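Local coordinates for protein adenosylmethionine-8-amino-7-oxononanoate aminotransferase (Methanocaldococcus jannaschii, PDB 6ZHK) that probably transfers the amino group of S-adenosyl-L-methionine to 7-keto-8-aminopelargonic acid during biotin biosynthesis, as a pyridoxal-phosphate-dependent class-III aminotransferase, at residues K79-K84 / N342-S347. Sequence-based numbering, arbitrary orientation.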
loop_
_atom_site.group_PDB
_atom_site.type_symbol
_atom_site.label_atom_id
_atom_site.label_comp_id
_atom_site.label_asym_id
_atom_site.label_seq_id
_atom_site.Cartn_x
_atom_site.Cartn_y
_atom_site.Cartn_z
ATOM N N LYS A 79 -8.337 11.290 16.598
ATOM C CA LYS A 79 -9.003 12.583 16.563
ATOM C C LYS A 79 -8.069 13.689 17.046
ATOM O O LYS A 79 -8.022 14.765 16.436
ATOM C CB LYS A 79 -10.293 12.561 17.398
ATOM C CG LYS A 79 -11.394 11.659 16.862
ATOM C CD LYS A 79 -12.401 11.373 17.984
ATOM C CE LYS A 79 -13.801 11.609 17.525
ATOM N NZ LYS A 79 -14.743 11.739 18.665
ATOM N N ASN A 80 -7.380 13.446 18.168
ATOM C CA ASN A 80 -6.391 14.395 18.680
ATOM C C ASN A 80 -5.266 14.678 17.681
ATOM O O ASN A 80 -4.799 15.824 17.594
ATOM C CB ASN A 80 -5.792 13.963 20.024
ATOM C CG ASN A 80 -6.826 14.037 21.144
ATOM O OD1 ASN A 80 -7.823 14.755 21.021
ATOM N ND2 ASN A 80 -6.651 13.270 22.206
ATOM N N GLN A 81 -4.764 13.647 16.973
ATOM C CA GLN A 81 -3.732 13.908 15.970
ATOM C C GLN A 81 -4.302 14.738 14.801
ATOM O O GLN A 81 -3.621 15.586 14.280
ATOM C CB GLN A 81 -3.124 12.616 15.418
ATOM C CG GLN A 81 -1.993 12.906 14.416
ATOM C CD GLN A 81 -0.884 13.693 15.094
ATOM O OE1 GLN A 81 -0.469 13.439 16.230
ATOM N NE2 GLN A 81 -0.408 14.712 14.432
ATOM N N ALA A 82 -5.549 14.487 14.422
ATOM C CA ALA A 82 -6.099 15.191 13.266
ATOM C C ALA A 82 -6.241 16.691 13.546
ATOM O O ALA A 82 -6.202 17.472 12.603
ATOM C CB ALA A 82 -7.387 14.535 12.816
ATOM N N ASP A 83 -6.393 17.083 14.829
ATOM C CA ASP A 83 -6.400 18.496 15.236
ATOM C C ASP A 83 -5.010 19.137 15.209
ATOM O O ASP A 83 -4.911 20.352 15.272
ATOM C CB ASP A 83 -6.890 18.674 16.673
ATOM C CG ASP A 83 -8.358 18.358 16.826
ATOM O OD1 ASP A 83 -9.107 18.628 15.864
ATOM O OD2 ASP A 83 -8.742 17.908 17.943
ATOM N N LYS A 84 -3.927 18.358 15.098
ATOM C CA LYS A 84 -2.576 18.898 14.987
ATOM C C LYS A 84 -2.168 18.938 13.512
ATOM O O LYS A 84 -1.874 19.999 12.979
ATOM C CB LYS A 84 -1.614 18.036 15.805
ATOM C CG LYS A 84 -1.717 18.303 17.313
ATOM C CD LYS A 84 -0.943 17.312 18.142
ATOM C CE LYS A 84 0.042 18.011 19.042
ATOM N NZ LYS A 84 0.682 17.048 19.964
ATOM N N ASN A 342 2.646 8.394 7.930
ATOM C CA ASN A 342 1.543 9.345 8.095
ATOM C C ASN A 342 1.135 9.480 9.588
ATOM O O ASN A 342 1.042 8.484 10.308
ATOM C CB ASN A 342 0.351 8.815 7.269
ATOM C CG ASN A 342 -0.946 9.495 7.617
ATOM O OD1 ASN A 342 -1.604 9.165 8.577
ATOM N ND2 ASN A 342 -1.404 10.345 6.717
ATOM N N GLN A 343 0.894 10.697 10.082
ATOM C CA GLN A 343 0.646 10.933 11.513
ATOM C C GLN A 343 -0.619 10.243 12.038
ATOM O O GLN A 343 -0.588 9.702 13.137
ATOM C CB GLN A 343 0.584 12.429 11.887
ATOM C CG GLN A 343 1.950 13.110 11.809
ATOM C CD GLN A 343 2.271 13.715 10.458
ATOM O OE1 GLN A 343 2.125 13.105 9.385
ATOM N NE2 GLN A 343 2.909 14.856 10.526
ATOM N N LEU A 344 -1.729 10.292 11.285
ATOM C CA LEU A 344 -2.919 9.549 11.726
ATOM C C LEU A 344 -2.644 8.048 11.881
ATOM O O LEU A 344 -3.022 7.441 12.901
ATOM C CB LEU A 344 -4.075 9.808 10.770
ATOM C CG LEU A 344 -4.480 11.281 10.651
ATOM C CD1 LEU A 344 -5.709 11.377 9.758
ATOM C CD2 LEU A 344 -4.720 11.983 12.074
ATOM N N LEU A 345 -1.930 7.426 10.902
ATOM C CA LEU A 345 -1.653 5.999 10.991
ATOM C C LEU A 345 -0.848 5.772 12.257
ATOM O O LEU A 345 -1.115 4.825 12.988
ATOM C CB LEU A 345 -0.833 5.458 9.790
ATOM C CG LEU A 345 -1.345 5.887 8.411
ATOM C CD1 LEU A 345 -0.588 5.205 7.278
ATOM C CD2 LEU A 345 -2.814 5.527 8.247
ATOM N N CYS A 346 0.146 6.644 12.513
ATOM C CA CYS A 346 1.066 6.324 13.595
ATOM C C CYS A 346 0.392 6.602 14.945
ATOM O O CYS A 346 0.667 5.928 15.964
ATOM C CB CYS A 346 2.293 7.232 13.480
ATOM S SG CYS A 346 3.398 6.768 12.121
ATOM N N SER A 347 -0.510 7.567 14.954
ATOM C CA SER A 347 -1.239 7.855 16.199
ATOM C C SER A 347 -2.068 6.633 16.629
ATOM O O SER A 347 -2.069 6.326 17.833
ATOM C CB SER A 347 -2.090 9.087 16.041
ATOM O OG SER A 347 -3.227 8.790 15.225
#
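Gln81 and Leu344 mark the nearest approach of the two backbones, with their CA atoms 6.1 Å apart. Here residues 79-82 of helix 72-82 lie against the first turn of helix 343-358, a buried helix-helix contact away from the annotated sites and beside the homodimer interface. Asn342 is the N-cap of the second helix, its OD1 accepting from Leu345 N at 2.9 Å, while its ND2 bonds to Tyr307 O of the second subunit. Gln81 contributes the largest share of the buried surface, 82 of 207 Å². CG stands anti to the backbone N (chi1 -177°), and a bend at chi2 lays the amide over the CB of Gln343, 3.6 Å from NE2. Its CB meets Ser347 CB at 3.7 Å; the hydroxyl there is engaged within its own helix, OG donating to Leu344 O at 2.7 Å. Leu344 reaches across with CD2, which lies 3.5 Å from Ala82 N, touches the Ala82 methyl and packs 3.7 Å from Gln81 CG; its side chain also meets Leu308 of the second subunit. An alanine in place of Gln81 would probably leave Ile85 O without the donor NE2 and open a gap beside Gln343 CB. With no hydrogen bond joining the two segments directly, their cohesion rests on van der Waals packing, while the glutamine amides bond instead to the backbone of residues 85-88, Gln81 NE2 to Ile85 O and Gln343 OE1 to Ser88 N.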